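PDB 3EXA: tRNA dimethylallyltransferase from Bacillus halodurans, which probably transfers a dimethylallyl group from dimethylallyl diphosphate to the adenine at position 37 of tRNAs that read codons beginning with uridine. Local coordinates for residues Ala75-Gln78 against Asp79-Pro83; Thr86-His89 against Glu90-Arg93; Leu204-Arg207 against Ile208-Arg211; Leu263-Asn266 against Ser267-Tyr270. All blocks are in the same frame, centred on the assembly; numbering follows the deposited sequence.

Contact 1: Ala75-Gln78 against Asp79-Pro83; sequences ADFQ and DLATP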
# COMPACT_ATOMS: atom_id res chain seq x y z
N ALA A 75 2.60 4.91 16.11
CA ALA A 75 2.60 6.06 15.21
C ALA A 75 1.86 7.23 15.85
O ALA A 75 2.31 8.37 15.75
CB ALA A 75 1.94 5.69 13.88
N ASP A 76 0.74 6.95 16.52
CA ASP A 76 -0.01 8.02 17.17
C ASP A 76 0.90 8.64 18.23
O ASP A 76 0.99 9.86 18.34
CB ASP A 76 -1.29 7.50 17.87
CG ASP A 76 -2.30 6.88 16.90
OD1 ASP A 76 -2.62 7.50 15.86
OD2 ASP A 76 -2.79 5.76 17.20
N PHE A 77 1.58 7.80 19.00
CA PHE A 77 2.47 8.31 20.04
C PHE A 77 3.59 9.18 19.48
O PHE A 77 3.83 10.28 19.99
CB PHE A 77 3.08 7.15 20.84
CG PHE A 77 4.13 7.59 21.81
CD1 PHE A 77 5.46 7.21 21.63
CD2 PHE A 77 3.81 8.40 22.89
CE1 PHE A 77 6.45 7.64 22.51
CE2 PHE A 77 4.80 8.84 23.77
CZ PHE A 77 6.12 8.46 23.58
N GLN A 78 4.26 8.70 18.44
CA GLN A 78 5.36 9.42 17.81
C GLN A 78 4.94 10.79 17.26
O GLN A 78 5.67 11.77 17.42
CB GLN A 78 5.95 8.55 16.69
CG GLN A 78 7.11 9.18 15.93
CD GLN A 78 7.61 8.30 14.79
OE1 GLN A 78 8.25 7.27 15.02
NE2 GLN A 78 7.30 8.69 13.55
N ASP A 79 3.77 10.87 16.62
CA ASP A 79 3.29 12.14 16.09
C ASP A 79 2.97 13.13 17.21
O ASP A 79 2.95 14.35 16.99
CB ASP A 79 2.04 11.95 15.21
CG ASP A 79 2.28 11.09 13.98
OD1 ASP A 79 3.45 11.01 13.52
OD2 ASP A 79 1.31 10.51 13.47
N LEU A 80 2.72 12.63 18.42
CA LEU A 80 2.42 13.51 19.55
C LEU A 80 3.67 13.85 20.36
O LEU A 80 3.80 14.96 20.87
CB LEU A 80 1.38 12.89 20.47
CG LEU A 80 -0.06 12.82 19.96
CD1 LEU A 80 -0.88 11.97 20.90
CD2 LEU A 80 -0.65 14.22 19.85
N ALA A 81 4.61 12.91 20.47
CA ALA A 81 5.82 13.15 21.24
C ALA A 81 6.83 14.04 20.53
O ALA A 81 7.36 14.99 21.12
CB ALA A 81 6.48 11.83 21.60
N THR A 82 7.11 13.74 19.27
CA THR A 82 8.09 14.51 18.53
C THR A 82 7.82 16.01 18.61
O THR A 82 8.67 16.78 19.04
CB THR A 82 8.16 14.02 17.06
OG1 THR A 82 8.44 12.62 17.04
CG2 THR A 82 9.27 14.73 16.31
N PRO A 83 6.61 16.45 18.24
CA PRO A 83 6.33 17.89 18.31
C PRO A 83 6.46 18.43 19.74
O PRO A 83 6.90 19.57 19.95
CB PRO A 83 4.90 18.00 17.78
CG PRO A 83 4.79 16.82 16.85
CD PRO A 83 5.47 15.73 17.65

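Contact 2: Thr86-His89 against Glu90-Arg93; sequences TEIH and ERGR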
# COMPACT_ATOMS: atom_id res chain seq x y z
N THR A 86 9.89 19.49 20.88
CA THR A 86 10.23 20.80 20.34
C THR A 86 9.56 21.91 21.14
O THR A 86 10.18 22.93 21.42
CB THR A 86 9.80 20.93 18.87
OG1 THR A 86 10.36 19.86 18.10
CG2 THR A 86 10.28 22.26 18.28
N GLU A 87 8.30 21.70 21.52
CA GLU A 87 7.56 22.69 22.29
C GLU A 87 8.18 22.86 23.68
O GLU A 87 8.13 23.94 24.27
CB GLU A 87 6.09 22.28 22.39
CG GLU A 87 5.36 22.21 21.03
CD GLU A 87 4.04 21.44 21.09
OE1 GLU A 87 3.21 21.73 21.98
OE2 GLU A 87 3.83 20.55 20.23
N ILE A 88 8.75 21.78 24.20
CA ILE A 88 9.40 21.81 25.50
C ILE A 88 10.73 22.57 25.37
O ILE A 88 11.14 23.29 26.28
CB ILE A 88 9.65 20.37 26.02
CG1 ILE A 88 8.29 19.72 26.35
CG2 ILE A 88 10.57 20.38 27.24
CD1 ILE A 88 8.38 18.27 26.78
N HIS A 89 11.38 22.43 24.22
CA HIS A 89 12.64 23.14 23.98
C HIS A 89 12.38 24.62 23.73
O HIS A 89 13.22 25.46 24.03
CB HIS A 89 13.39 22.55 22.80
CG HIS A 89 14.31 21.44 23.19
ND1 HIS A 89 15.44 21.65 23.95
CD2 HIS A 89 14.25 20.11 22.95
CE1 HIS A 89 16.03 20.48 24.18
NE2 HIS A 89 15.33 19.54 23.58
N GLU A 90 11.21 24.91 23.16
CA GLU A 90 10.81 26.29 22.88
C GLU A 90 10.61 27.04 24.20
O GLU A 90 10.73 28.26 24.24
CB GLU A 90 9.50 26.32 22.09
CG GLU A 90 9.51 25.52 20.79
CD GLU A 90 9.86 26.36 19.58
OE1 GLU A 90 9.94 25.78 18.47
OE2 GLU A 90 10.05 27.58 19.73
N ARG A 91 10.29 26.30 25.26
CA ARG A 91 10.08 26.89 26.58
C ARG A 91 11.38 26.98 27.35
O ARG A 91 11.42 27.52 28.45
CB ARG A 91 9.09 26.07 27.41
CG ARG A 91 7.63 26.30 27.09
CD ARG A 91 6.73 25.52 28.04
NE ARG A 91 6.69 24.08 27.77
CZ ARG A 91 6.06 23.53 26.74
NH1 ARG A 91 5.41 24.29 25.86
NH2 ARG A 91 6.05 22.21 26.58
N GLY A 92 12.44 26.43 26.78
CA GLY A 92 13.74 26.44 27.43
C GLY A 92 13.86 25.38 28.50
O GLY A 92 14.64 25.52 29.44
N ARG A 93 13.07 24.32 28.36
CA ARG A 93 13.06 23.21 29.31
C ARG A 93 13.66 21.98 28.66
O ARG A 93 13.80 21.90 27.44
CB ARG A 93 11.62 22.88 29.69
CG ARG A 93 10.83 24.05 30.21
CD ARG A 93 11.11 24.27 31.66
NE ARG A 93 10.20 25.25 32.24
CZ ARG A 93 8.89 25.06 32.39
NH1 ARG A 93 8.33 23.93 31.99
NH2 ARG A 93 8.14 26.00 32.94

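Contact 3: Leu204-Arg207 against Ile208-Arg211; sequences LYDR and INRR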
# COMPACT_ATOMS: atom_id res chain seq x y z
N LEU A 204 12.70 -7.04 43.02
CA LEU A 204 11.82 -6.50 42.00
C LEU A 204 10.50 -7.26 41.91
O LEU A 204 9.43 -6.65 41.78
CB LEU A 204 12.52 -6.54 40.64
CG LEU A 204 11.63 -6.03 39.50
CD1 LEU A 204 11.50 -4.53 39.63
CD2 LEU A 204 12.21 -6.40 38.14
N TYR A 205 10.56 -8.59 41.97
CA TYR A 205 9.36 -9.42 41.89
C TYR A 205 8.42 -9.18 43.06
O TYR A 205 7.21 -9.01 42.88
CB TYR A 205 9.72 -10.92 41.82
CG TYR A 205 10.21 -11.39 40.46
CD1 TYR A 205 10.20 -10.53 39.36
CD2 TYR A 205 10.68 -12.69 40.26
CE1 TYR A 205 10.65 -10.94 38.10
CE2 TYR A 205 11.13 -13.12 39.00
CZ TYR A 205 11.11 -12.23 37.93
OH TYR A 205 11.55 -12.60 36.67
N ASP A 206 8.96 -9.16 44.27
CA ASP A 206 8.12 -8.92 45.45
C ASP A 206 7.44 -7.58 45.35
O ASP A 206 6.26 -7.44 45.70
CB ASP A 206 8.95 -8.97 46.73
CG ASP A 206 9.42 -10.37 47.07
OD1 ASP A 206 10.10 -10.53 48.10
OD2 ASP A 206 9.12 -11.30 46.30
N ARG A 207 8.17 -6.57 44.89
CA ARG A 207 7.58 -5.24 44.77
C ARG A 207 6.49 -5.24 43.70
O ARG A 207 5.57 -4.43 43.76
CB ARG A 207 8.65 -4.19 44.44
CG ARG A 207 9.55 -3.79 45.62
CD ARG A 207 10.78 -3.06 45.11
NE ARG A 207 10.43 -1.82 44.43
CZ ARG A 207 10.27 -0.65 45.04
NH1 ARG A 207 10.43 -0.57 46.36
NH2 ARG A 207 9.93 0.43 44.35
N ILE A 208 6.59 -6.16 42.74
CA ILE A 208 5.60 -6.26 41.67
C ILE A 208 4.34 -6.95 42.21
O ILE A 208 3.23 -6.55 41.87
CB ILE A 208 6.19 -7.01 40.44
CG1 ILE A 208 7.26 -6.12 39.78
CG2 ILE A 208 5.08 -7.37 39.45
CD1 ILE A 208 8.00 -6.77 38.64
N ASN A 209 4.51 -7.96 43.06
CA ASN A 209 3.37 -8.65 43.63
C ASN A 209 2.61 -7.72 44.57
O ASN A 209 1.38 -7.68 44.58
CB ASN A 209 3.79 -9.89 44.42
CG ASN A 209 4.49 -10.92 43.57
OD1 ASN A 209 4.15 -11.14 42.41
ND2 ASN A 209 5.47 -11.58 44.16
N ARG A 210 3.35 -6.96 45.37
CA ARG A 210 2.72 -6.03 46.28
C ARG A 210 2.01 -4.94 45.47
O ARG A 210 0.96 -4.43 45.88
CB ARG A 210 3.77 -5.43 47.23
CG ARG A 210 3.27 -4.25 48.05
CD ARG A 210 2.02 -4.61 48.82
NE ARG A 210 1.54 -3.48 49.60
CZ ARG A 210 0.34 -3.43 50.17
NH1 ARG A 210 -0.50 -4.45 50.02
NH2 ARG A 210 -0.02 -2.37 50.87
N ARG A 211 2.57 -4.58 44.33
CA ARG A 211 1.92 -3.57 43.50
C ARG A 211 0.55 -4.11 43.11
O ARG A 211 -0.44 -3.37 43.13
CB ARG A 211 2.75 -3.29 42.25
CG ARG A 211 2.89 -1.81 41.90
CD ARG A 211 2.23 -1.46 40.57
NE ARG A 211 2.42 -2.50 39.55
CZ ARG A 211 2.45 -2.27 38.24
NH1 ARG A 211 2.61 -3.27 37.39
NH2 ARG A 211 2.34 -1.02 37.78

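Contact 4: Leu263-Asn266 against Ser267-Tyr270; sequences LKRN and SRRY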
# COMPACT_ATOMS: atom_id res chain seq x y z
N LEU A 263 -2.38 -12.42 37.20
CA LEU A 263 -2.02 -11.03 36.97
C LEU A 263 -0.62 -10.79 37.50
O LEU A 263 0.19 -10.12 36.87
CB LEU A 263 -3.00 -10.09 37.68
CG LEU A 263 -2.60 -8.62 37.78
CD1 LEU A 263 -2.15 -8.11 36.43
CD2 LEU A 263 -3.77 -7.80 38.30
N LYS A 264 -0.34 -11.33 38.68
CA LYS A 264 0.98 -11.16 39.27
C LYS A 264 2.05 -11.79 38.39
O LYS A 264 3.10 -11.18 38.14
CB LYS A 264 1.01 -11.78 40.66
CG LYS A 264 0.30 -10.95 41.73
CD LYS A 264 0.30 -11.66 43.09
CE LYS A 264 -0.26 -10.76 44.19
NZ LYS A 264 -0.17 -11.40 45.54
N ARG A 265 1.77 -13.00 37.93
CA ARG A 265 2.69 -13.73 37.08
C ARG A 265 2.92 -12.96 35.79
O ARG A 265 4.07 -12.70 35.42
CB ARG A 265 2.13 -15.12 36.81
CG ARG A 265 2.99 -16.00 35.93
CD ARG A 265 2.87 -17.46 36.37
NE ARG A 265 1.48 -17.84 36.63
CZ ARG A 265 0.51 -17.83 35.72
NH1 ARG A 265 -0.73 -18.19 36.05
NH2 ARG A 265 0.78 -17.46 34.47
N ASN A 266 1.85 -12.59 35.10
CA ASN A 266 2.01 -11.85 33.86
C ASN A 266 2.76 -10.54 34.11
O ASN A 266 3.54 -10.11 33.27
CB ASN A 266 0.66 -11.53 33.21
CG ASN A 266 -0.10 -12.78 32.81
OD1 ASN A 266 0.50 -13.81 32.52
ND2 ASN A 266 -1.42 -12.68 32.77
N SER A 267 2.53 -9.90 35.26
CA SER A 267 3.22 -8.65 35.57
C SER A 267 4.72 -8.87 35.72
O SER A 267 5.52 -8.03 35.31
CB SER A 267 2.67 -8.01 36.85
OG SER A 267 1.37 -7.47 36.66
N ARG A 268 5.10 -10.00 36.32
CA ARG A 268 6.51 -10.31 36.50
C ARG A 268 7.14 -10.67 35.15
O ARG A 268 8.24 -10.23 34.84
CB ARG A 268 6.70 -11.47 37.48
CG ARG A 268 6.32 -11.16 38.92
CD ARG A 268 6.75 -12.30 39.82
NE ARG A 268 6.22 -13.58 39.35
CZ ARG A 268 5.09 -14.13 39.78
NH1 ARG A 268 4.36 -13.52 40.70
NH2 ARG A 268 4.69 -15.30 39.31
N ARG A 269 6.41 -11.47 34.37
CA ARG A 269 6.87 -11.91 33.05
C ARG A 269 7.09 -10.72 32.13
O ARG A 269 7.99 -10.72 31.29
CB ARG A 269 5.83 -12.82 32.40
CG ARG A 269 6.35 -14.15 31.90
CD ARG A 269 6.29 -15.20 33.00
NE ARG A 269 5.56 -16.39 32.59
CZ ARG A 269 4.27 -16.42 32.27
NH1 ARG A 269 3.71 -17.57 31.91
NH2 ARG A 269 3.55 -15.31 32.29
N TYR A 270 6.24 -9.72 32.27
CA TYR A 270 6.31 -8.52 31.45
C TYR A 270 7.48 -7.62 31.86
O TYR A 270 8.04 -6.91 31.02
CB TYR A 270 4.98 -7.77 31.52
CG TYR A 270 4.92 -6.50 30.71
CD1 TYR A 270 5.27 -5.28 31.29
CD2 TYR A 270 4.52 -6.51 29.38
CE1 TYR A 270 5.21 -4.10 30.55
CE2 TYR A 270 4.47 -5.34 28.64
CZ TYR A 270 4.81 -4.14 29.23
OH TYR A 270 4.77 -2.98 28.48

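Contact 1: Ala75-Gln78 against Asp79-Pro83
F77 and A81, one helical turn apart, meet methyl to ring. The CB of A81 stands over one face of the F77 ring, 4.2 Å from its centroid and 21° off the normal, a CH-pi contact displaced toward the rim where A81 CB lies 3.9 Å from F77 CZ. The ring gets there because F77 CG is anti to the backbone N (chi1 173°), which lays the phenyl forward along the helix instead of back toward its start. Q78 and T82 run side by side and point the same way, with T82 OG1 3.9 Å from Q78 CG. That hydroxyl lies 2.9 Å from Q78 O and is hydrogen-bonded to Q111 OE1, while the extended Q78 chain carries its NE2 to F112 O. Beneath these side chains A81 N bonds to F77 O at 2.8 Å and T82 N to Q78 O at 3.1 Å. The ladder breaks at P83, whose ring nitrogen has no proton to give, and the helix kinks there. D79 folds its carboxylate back beside the carbonyl of A75, two acceptors with OD2 3.3 Å from A75 O. F77, Q78 and A81 all pack on helix 102-110, consistent with the helical layer beside the parallel sheet of a P-loop NTPase-related fold.

Contact 2: Thr86-His89 against Glu90-Arg93
A bend at chi3 (-74°) turns the R91 chain back over the last helical turn, so that its guanidinium lies across I88 and E87. Its NH2 comes to 3.4 Å from I88 CG1, and E87 O sits 3.1 Å above one face of the group, too far off the N-H directions to be hydrogen-bonded to NH1. I88 divides its two branches between neighbours: with chi1 at -69°, CG1 lies beside its own backbone N and reaches R91, whereas CG2 takes the other side and meets R93 CB at 3.7 Å, the two side chains crossing at about a right angle. The polar ends of both arginines go to one acid, R91 NH2 and R93 NH1 each forming a salt bridge with a different carboxylate oxygen of E30. H89 points elsewhere, its NE2 bonded to K4 O, while T86 OG1 bonds to E3 OE2. R91 N is shared weakly between E87 O and I88 O, both at 3.3 Å, where the helix gives way to the turn. The backbone turns at G92, whose positive phi (79°) favours a glycine. R93 N donates to I88 O at 3.0 Å, and G92 N to H89 O, also at 3.0 Å but from above the carbonyl plane and not on a lone pair. The bonds from R93 N to I88 O and from G92 N to H89 O, with the apolar touch of I88 on R93, make a Schellman motif, which ends helix 74-90 and turns the chain toward strand 94-98 of the parallel sheet.

Contact 3: Leu204-Arg207 against Ile208-Arg211
Y205 O receives N209 N at 2.9 Å, nearly in line with its C=O, and a second, weak bond from I208 N at 2.9 Å. This is a turn of helix 201-218 in which I208 N is shared weakly between L204 O and Y205 O; the next rung, R210 N to D206 O, measures 3.0 Å. I208 is buried. Its CG1 lies beside its own backbone N (chi1 -69°), which sends CD1 back along the helix to L204 CG at 3.8 Å and to the edge of the Y205 ring, near the ring plane, 4.4 Å from Y205 CD1. I208 also packs on S267 and A271 of helix 256-279, and a serine in its place would probably leave a gap between L204, Y205 and that helix. The arginines reach to different partners: R207 NH2 bonds to A13 O in the predicted P-loop, R210 NH1 forms a salt bridge with E217 OE2, and the nearest side-chain atoms of R211 and T12, a residue that by similarity binds substrate, are about 3 Å apart. N209 lays its amide beside the helix, with CG 3.4 Å from Y205 O, and its OD1 accepts a hydrogen bond from R268 NH1.

Contact 4: Leu263-Asn266 against Ser267-Tyr270
Hydrogen bonding to S267 is doubled at L263 O, which takes S267 N at 2.8 Å and S267 OG at 2.9 Å from opposite faces of its carbonyl plane. The hydroxyl can fold back because S267 OG lies beside its own backbone N (chi1 -72°), so this buried polar group is satisfied within the helix. Further along, R269 N bonds to R265 O at 2.8 Å. A weak bond of 3.4 Å joins R269 NH2 to N266 OD1; the oxygen sits in the guanidinium plane, at its edge, and the amide and guanidinium planes are only 13° apart. Packing involves the arginines. The R268 chain bends at chi3 (-54°) and lays one guanidinium face on the backbone, with R268 NH2 3.4 Å from R265 CA. R269 offers a face to the R265 chain, its NH2 3.7 Å from R265 CG. Like charges also come close, R265 NH2 standing 3.9 Å from R269 NH1. An alanine in place of R268 would probably leave N209 OD1 without its mate and the backbone at R265 without its guanidinium cover. Among the neighbours, helix 201-218 lies along one flank of helix 256-279, where K264 NZ forms a salt bridge with D213 and R268 packs on Y205. N266 bonds to E245 of helix 244-251, and Y270 reaches T101, a site of tRNA interaction by similarity, in the loop between strand 94-98 and helix 102-110.

Along the chain the four contacts come in series. Contacts 1 and 2 share helix 74-90, their centres 16 Å apart: the first lies near its start, the second closes it before strand 94-98. Contacts 3 and 4 sit on helices 201-218 and 256-279; the helices pack together, and the centres of the two contacts are 10 Å apart, joined by a probable hydrogen bond, N209 OD1 to R268 NH1 (2.9 Å), and by packing. Contact 2 lies across the chain's centre from contact 4, their centres 37 Å apart. By similarity T12 binds substrate and T101 meets tRNA: contacts 3 and 4 touch them, contact 1 comes only to about 8 Å of T101 (side chains), and contact 2 lies away from these sites.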